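Local coordinates for protein succinylglutamate desuccinylase (Vibrio parahaemolyticus, PDB 2BCO) that probably hydrolyses N-succinylglutamate to succinate and glutamate, the last step of arginine degradation by the succinyltransferase pathway, with one zinc ion per subunit, at residues Arg114-Lys119 / Asp131-Leu136; Ile95-Ser100 / Thr124-Ile129. One frame throughout, in Å; residues are numbered along the deposited sequence.

In the fold
Both contacts fasten helix 125-141 to the chain before it. Contact 2 joins the first turn of that helix to the turn that follows strand 90-95 and the start of helix 98-102; contact 1 lies about 11 Å away, centre to centre, where the next turns meet the 114-119 loop. Contact 1 is buried and apolar, a phenylalanine edge against leucine and lysine methylenes, with one water joining the lysine ammonium group to two loop carbonyls. Contact 2 is part core, part surface: a buried histidine-glutamate hydrogen bond inside, a loose charged pair outside. L115 ties them together, CD1 3.5 Å from CB of E126; the side chains of F116 and H97 each lie about 11 Å from the zinc ion.

Contact 1: Arg114-Lys119 / Asp131-Leu136; sequences RLFDEK and DTLKLL
F116 turns the edge of its ring to helix 125-141 and meets two consecutive residues there, L133 and K134. The close packing is at the far end of the ring, where CZ of F116 lies 3.6 Å from CD1 of L133 and CE1 of F116 is 3.9 Å from CB of L133. Next to this, CD1 of F116 stands 4.0 Å from CG of K134, so that leucine carbons and lysine methylenes share one rim of the ring. F203 stacks on the same phenylalanine, and L133 also packs against I94 of strand 90-95, which places this half of the contact in the core.

The lysine side is looser. Extended beyond CG (chi3 180°), K134 runs past the phenylalanine in the opposite sense and carries its ammonium group toward the loop, which it reaches through a water. NZ of K134 donates to this water at 2.6 Å, and the water donates to O of L115 at 2.8 Å and to O of D117 at 2.7 Å. The apolar edge packing thus holds the pair in the core, while the polar coupling is indirect, the lysine charge probably eased by a doubly donating water.

Contact 2: Ile95-Ser100 / Thr124-Ile129; sequences IAHPES and TKELAI
The first turn of helix 125-141 meets the N-terminal end of helix 98-102 through a histidine-carboxylate hydrogen bond. NE2 of H97 donates to OE2 of E126 at 2.6 Å, and the bond is nearly straight, with an N-H...O angle of 163°. The acceptor lies close to the imidazole plane, whereas the bond reaches the carboxylate on its anti side, somewhat out of the carboxylate plane. Ring and carboxylate are turned 60° against each other. CG of E126, anti to the carbonyl carbon, lies 3.4 Å from NE2 of H97, and the bend at chi2 (78°) turns the carboxylate so that OE2 meets the ring edge.

Only A96 separates H97, the N-cap residue of helix 98-102, from the end of strand 90-95, and CB of S100 sits over the centre of its ring, 3.6 Å above the plane. At the start of the other helix, T124 is the N-cap: its OG1 accepts from N of L127 at 3.0 Å. In the buried carboxylate of E126, OE2 also takes the N-H of L108, and OE1 those of E109 and E110; together with the histidine they would be expected to stabilise its negative charge. The E126 side chain therefore gathers the 108-110 loop and both helix starts, in a region where the H97 side chain is about 7 Å from that of the zinc ligand H63. Toward the surface, K125 and E99 approach more loosely, CE of K125 lying 4.2 Å from OE1 of E99 without a salt bridge.

Contact 1: Arg114-Lys119 / Asp131-Leu136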
loop_
_atom_site.group_PDB
_atom_site.type_symbol
_atom_site.label_atom_id
_atom_site.label_comp_id
_atom_site.label_asym_id
_atom_site.label_seq_id
_atom_site.Cartn_x
_atom_site.Cartn_y
_atom_site.Cartn_z
ATOM N N ARG A 114 -10.096 2.693 -5.868
ATOM C CA ARG A 114 -10.721 3.983 -6.127
ATOM C C ARG A 114 -12.131 3.955 -5.543
ATOM O O ARG A 114 -12.882 4.917 -5.651
ATOM C CB ARG A 114 -10.805 4.247 -7.631
ATOM C CG ARG A 114 -9.576 4.926 -8.209
ATOM C CD ARG A 114 -9.556 4.867 -9.735
ATOM N NE ARG A 114 -8.292 5.361 -10.281
ATOM C CZ ARG A 114 -7.855 5.118 -11.515
ATOM N NH1 ARG A 114 -8.578 4.381 -12.348
ATOM N NH2 ARG A 114 -6.689 5.606 -11.915
ATOM N N LEU A 115 -12.467 2.848 -4.895
ATOM C CA LEU A 115 -13.806 2.638 -4.359
ATOM C C LEU A 115 -14.021 2.771 -2.863
ATOM O O LEU A 115 -15.048 2.332 -2.358
ATOM C CB LEU A 115 -14.291 1.257 -4.799
ATOM C CG LEU A 115 -14.162 0.994 -6.301
ATOM C CD1 LEU A 115 -14.618 -0.416 -6.628
ATOM C CD2 LEU A 115 -15.001 2.019 -7.056
ATOM N N PHE A 116 -13.079 3.375 -2.147
ATOM C CA PHE A 116 -13.235 3.524 -0.707
ATOM C C PHE A 116 -13.725 4.894 -0.246
ATOM O O PHE A 116 -13.972 5.076 0.941
ATOM C CB PHE A 116 -11.927 3.178 0.006
ATOM C CG PHE A 116 -11.572 1.725 -0.069
ATOM C CD1 PHE A 116 -12.188 0.799 0.771
ATOM C CD2 PHE A 116 -10.665 1.265 -1.027
ATOM C CE1 PHE A 116 -11.904 -0.562 0.665
ATOM C CE2 PHE A 116 -10.375 -0.091 -1.142
ATOM C CZ PHE A 116 -10.998 -1.012 -0.297
ATOM N N ASP A 117 -13.861 5.854 -1.160
ATOM C CA ASP A 117 -14.343 7.181 -0.769
ATOM C C ASP A 117 -15.871 7.269 -0.736
ATOM O O ASP A 117 -16.569 6.348 -1.160
ATOM C CB ASP A 117 -13.769 8.281 -1.679
ATOM C CG ASP A 117 -14.211 8.153 -3.128
ATOM O OD1 ASP A 117 -13.860 9.051 -3.922
ATOM O OD2 ASP A 117 -14.891 7.166 -3.485
ATOM N N GLU A 118 -16.380 8.387 -0.228
ATOM C CA GLU A 118 -17.819 8.596 -0.099
ATOM C C GLU A 118 -18.595 8.985 -1.363
ATOM O O GLU A 118 -19.793 9.241 -1.286
ATOM C CB GLU A 118 -18.097 9.629 1.003
ATOM C CG GLU A 118 -17.914 9.101 2.421
ATOM C CD GLU A 118 -18.158 10.162 3.488
ATOM O OE1 GLU A 118 -17.392 11.150 3.540
ATOM O OE2 GLU A 118 -19.118 10.010 4.276
ATOM N N LYS A 119 -17.932 9.033 -2.516
ATOM C CA LYS A 119 -18.623 9.388 -3.759
ATOM C C LYS A 119 -19.569 8.266 -4.178
ATOM O O LYS A 119 -19.547 7.181 -3.599
ATOM C CB LYS A 119 -17.619 9.640 -4.885
ATOM C CG LYS A 119 -16.673 10.804 -4.638
ATOM C CD LYS A 119 -15.653 10.915 -5.765
ATOM C CE LYS A 119 -14.580 11.944 -5.445
ATOM N NZ LYS A 119 -13.531 11.994 -6.499
ATOM N N ASP A 131 -16.658 -3.007 -0.107
ATOM C CA ASP A 131 -17.653 -2.976 0.951
ATOM C C ASP A 131 -17.255 -3.972 2.049
ATOM O O ASP A 131 -17.343 -3.664 3.240
ATOM C CB ASP A 131 -19.035 -3.323 0.380
ATOM C CG ASP A 131 -19.894 -2.087 0.110
ATOM O OD1 ASP A 131 -19.448 -1.164 -0.597
ATOM O OD2 ASP A 131 -21.034 -2.045 0.614
ATOM N N THR A 132 -16.810 -5.159 1.642
ATOM C CA THR A 132 -16.376 -6.170 2.602
ATOM C C THR A 132 -15.075 -5.762 3.306
ATOM O O THR A 132 -14.904 -6.021 4.494
ATOM C CB THR A 132 -16.131 -7.542 1.928
ATOM O OG1 THR A 132 -17.366 -8.042 1.394
ATOM C CG2 THR A 132 -15.577 -8.545 2.942
ATOM N N LEU A 133 -14.159 -5.129 2.576
ATOM C CA LEU A 133 -12.892 -4.717 3.171
ATOM C C LEU A 133 -13.088 -3.675 4.275
ATOM O O LEU A 133 -12.391 -3.701 5.295
ATOM C CB LEU A 133 -11.941 -4.191 2.087
ATOM C CG LEU A 133 -11.518 -5.261 1.060
ATOM C CD1 LEU A 133 -10.728 -4.632 -0.074
ATOM C CD2 LEU A 133 -10.688 -6.341 1.749
ATOM N N LYS A 134 -14.043 -2.771 4.083
ATOM C CA LYS A 134 -14.308 -1.751 5.092
ATOM C C LYS A 134 -14.766 -2.425 6.380
ATOM O O LYS A 134 -14.479 -1.941 7.474
ATOM C CB LYS A 134 -15.387 -0.772 4.623
ATOM C CG LYS A 134 -15.099 -0.073 3.312
ATOM C CD LYS A 134 -16.201 0.923 3.005
ATOM C CE LYS A 134 -15.946 1.648 1.699
ATOM N NZ LYS A 134 -17.036 2.627 1.398
ATOM N N LEU A 135 -15.486 -3.535 6.235
ATOM C CA LEU A 135 -15.982 -4.304 7.378
ATOM C C LEU A 135 -14.825 -4.972 8.133
ATOM O O LEU A 135 -14.785 -4.958 9.360
ATOM C CB LEU A 135 -16.971 -5.371 6.893
ATOM C CG LEU A 135 -18.480 -5.098 6.906
ATOM C CD1 LEU A 135 -18.774 -3.624 6.739
ATOM C CD2 LEU A 135 -19.146 -5.927 5.803
ATOM N N LEU A 136 -13.894 -5.568 7.388
ATOM C CA LEU A 136 -12.735 -6.232 7.984
ATOM C C LEU A 136 -11.906 -5.236 8.788
ATOM O O LEU A 136 -11.367 -5.571 9.840
ATOM C CB LEU A 136 -11.851 -6.838 6.900
ATOM C CG LEU A 136 -12.486 -7.859 5.962
ATOM C CD1 LEU A 136 -11.429 -8.367 5.001
ATOM C CD2 LEU A 136 -13.071 -9.013 6.763
HETATM O O HOH W 1 -17.097 3.711 -0.945
#

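Contact 2: Ile95-Ser100 / Thr124-Ile129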
loop_
_atom_site.group_PDB
_atom_site.type_symbol
_atom_site.label_atom_id
_atom_site.label_comp_id
_atom_site.label_asym_id
_atom_site.label_seq_id
_atom_site.Cartn_x
_atom_site.Cartn_y
_atom_site.Cartn_z
ATOM N N ILE A 95 -5.557 -10.971 1.277
ATOM C CA ILE A 95 -5.253 -11.158 -0.132
ATOM C C ILE A 95 -6.598 -10.726 -0.705
ATOM O O ILE A 95 -7.540 -11.509 -0.756
ATOM C CB ILE A 95 -4.992 -12.628 -0.514
ATOM C CG1 ILE A 95 -3.685 -13.119 0.101
ATOM C CG2 ILE A 95 -4.928 -12.764 -2.035
ATOM C CD1 ILE A 95 -3.454 -14.593 -0.093
ATOM N N ALA A 96 -6.701 -9.458 -1.075
ATOM C CA ALA A 96 -7.942 -8.941 -1.610
ATOM C C ALA A 96 -8.033 -9.303 -3.080
ATOM O O ALA A 96 -7.025 -9.350 -3.768
ATOM C CB ALA A 96 -7.984 -7.427 -1.446
ATOM N N HIS A 97 -9.230 -9.594 -3.559
ATOM C CA HIS A 97 -9.409 -9.888 -4.984
ATOM C C HIS A 97 -8.671 -11.058 -5.649
ATOM O O HIS A 97 -8.052 -10.889 -6.702
ATOM C CB HIS A 97 -9.093 -8.632 -5.778
ATOM C CG HIS A 97 -10.059 -8.369 -6.873
ATOM N ND1 HIS A 97 -11.020 -9.287 -7.251
ATOM C CD2 HIS A 97 -10.247 -7.288 -7.668
ATOM C CE1 HIS A 97 -11.752 -8.783 -8.219
ATOM N NE2 HIS A 97 -11.304 -7.565 -8.493
ATOM N N PRO A 98 -8.748 -12.262 -5.076
ATOM C CA PRO A 98 -8.052 -13.385 -5.705
ATOM C C PRO A 98 -8.549 -13.712 -7.126
ATOM O O PRO A 98 -7.819 -14.278 -7.938
ATOM C CB PRO A 98 -8.289 -14.530 -4.723
ATOM C CG PRO A 98 -9.613 -14.171 -4.106
ATOM C CD PRO A 98 -9.461 -12.695 -3.863
ATOM N N GLU A 99 -9.784 -13.346 -7.435
ATOM C CA GLU A 99 -10.302 -13.637 -8.759
ATOM C C GLU A 99 -9.516 -12.882 -9.824
ATOM O O GLU A 99 -9.282 -13.400 -10.913
ATOM C CB GLU A 99 -11.789 -13.286 -8.852
ATOM C CG GLU A 99 -12.414 -13.646 -10.188
ATOM C CD GLU A 99 -13.920 -13.444 -10.207
ATOM O OE1 GLU A 99 -14.534 -13.665 -11.272
ATOM O OE2 GLU A 99 -14.492 -13.069 -9.161
ATOM N N SER A 100 -9.092 -11.663 -9.504
ATOM C CA SER A 100 -8.335 -10.858 -10.455
ATOM C C SER A 100 -6.881 -11.336 -10.568
ATOM O O SER A 100 -6.227 -11.128 -11.588
ATOM C CB SER A 100 -8.379 -9.383 -10.046
ATOM O OG SER A 100 -7.842 -8.563 -11.069
ATOM N N THR A 124 -20.296 -2.896 -8.956
ATOM C CA THR A 124 -19.263 -3.681 -9.650
ATOM C C THR A 124 -18.765 -4.775 -8.719
ATOM O O THR A 124 -19.028 -4.733 -7.524
ATOM C CB THR A 124 -18.033 -2.816 -10.073
ATOM O OG1 THR A 124 -17.380 -2.280 -8.908
ATOM C CG2 THR A 124 -18.466 -1.688 -11.007
ATOM N N LYS A 125 -18.051 -5.760 -9.254
ATOM C CA LYS A 125 -17.518 -6.817 -8.396
ATOM C C LYS A 125 -16.609 -6.176 -7.347
ATOM O O LYS A 125 -16.628 -6.550 -6.177
ATOM C CB LYS A 125 -16.701 -7.830 -9.202
ATOM C CG LYS A 125 -17.494 -8.681 -10.158
ATOM C CD LYS A 125 -16.623 -9.788 -10.755
ATOM C CE LYS A 125 -17.382 -10.592 -11.810
ATOM N NZ LYS A 125 -18.660 -11.145 -11.275
ATOM N N GLU A 126 -15.816 -5.199 -7.767
ATOM C CA GLU A 126 -14.902 -4.537 -6.843
ATOM C C GLU A 126 -15.608 -3.700 -5.763
ATOM O O GLU A 126 -15.102 -3.568 -4.644
ATOM C CB GLU A 126 -13.904 -3.686 -7.632
ATOM C CG GLU A 126 -12.827 -4.498 -8.374
ATOM C CD GLU A 126 -13.303 -5.143 -9.687
ATOM O OE1 GLU A 126 -14.269 -4.643 -10.302
ATOM O OE2 GLU A 126 -12.684 -6.141 -10.119
ATOM N N LEU A 127 -16.784 -3.159 -6.080
ATOM C CA LEU A 127 -17.513 -2.353 -5.106
ATOM C C LEU A 127 -17.883 -3.220 -3.904
ATOM O O LEU A 127 -17.655 -2.841 -2.747
ATOM C CB LEU A 127 -18.791 -1.764 -5.723
ATOM C CG LEU A 127 -19.194 -0.335 -5.316
ATOM C CD1 LEU A 127 -20.715 -0.185 -5.414
ATOM C CD2 LEU A 127 -18.743 -0.026 -3.905
ATOM N N ALA A 128 -18.459 -4.381 -4.195
ATOM C CA ALA A 128 -18.866 -5.327 -3.166
ATOM C C ALA A 128 -17.662 -5.763 -2.337
ATOM O O ALA A 128 -17.773 -5.951 -1.125
ATOM C CB ALA A 128 -19.534 -6.544 -3.802
ATOM N N ILE A 129 -16.518 -5.926 -2.999
ATOM C CA ILE A 129 -15.293 -6.321 -2.320
ATOM C C ILE A 129 -14.887 -5.196 -1.362
ATOM O O ILE A 129 -14.648 -5.426 -0.180
ATOM C CB ILE A 129 -14.121 -6.548 -3.323
ATOM C CG1 ILE A 129 -14.496 -7.612 -4.357
ATOM C CG2 ILE A 129 -12.871 -6.973 -2.571
ATOM C CD1 ILE A 129 -14.795 -8.961 -3.769
#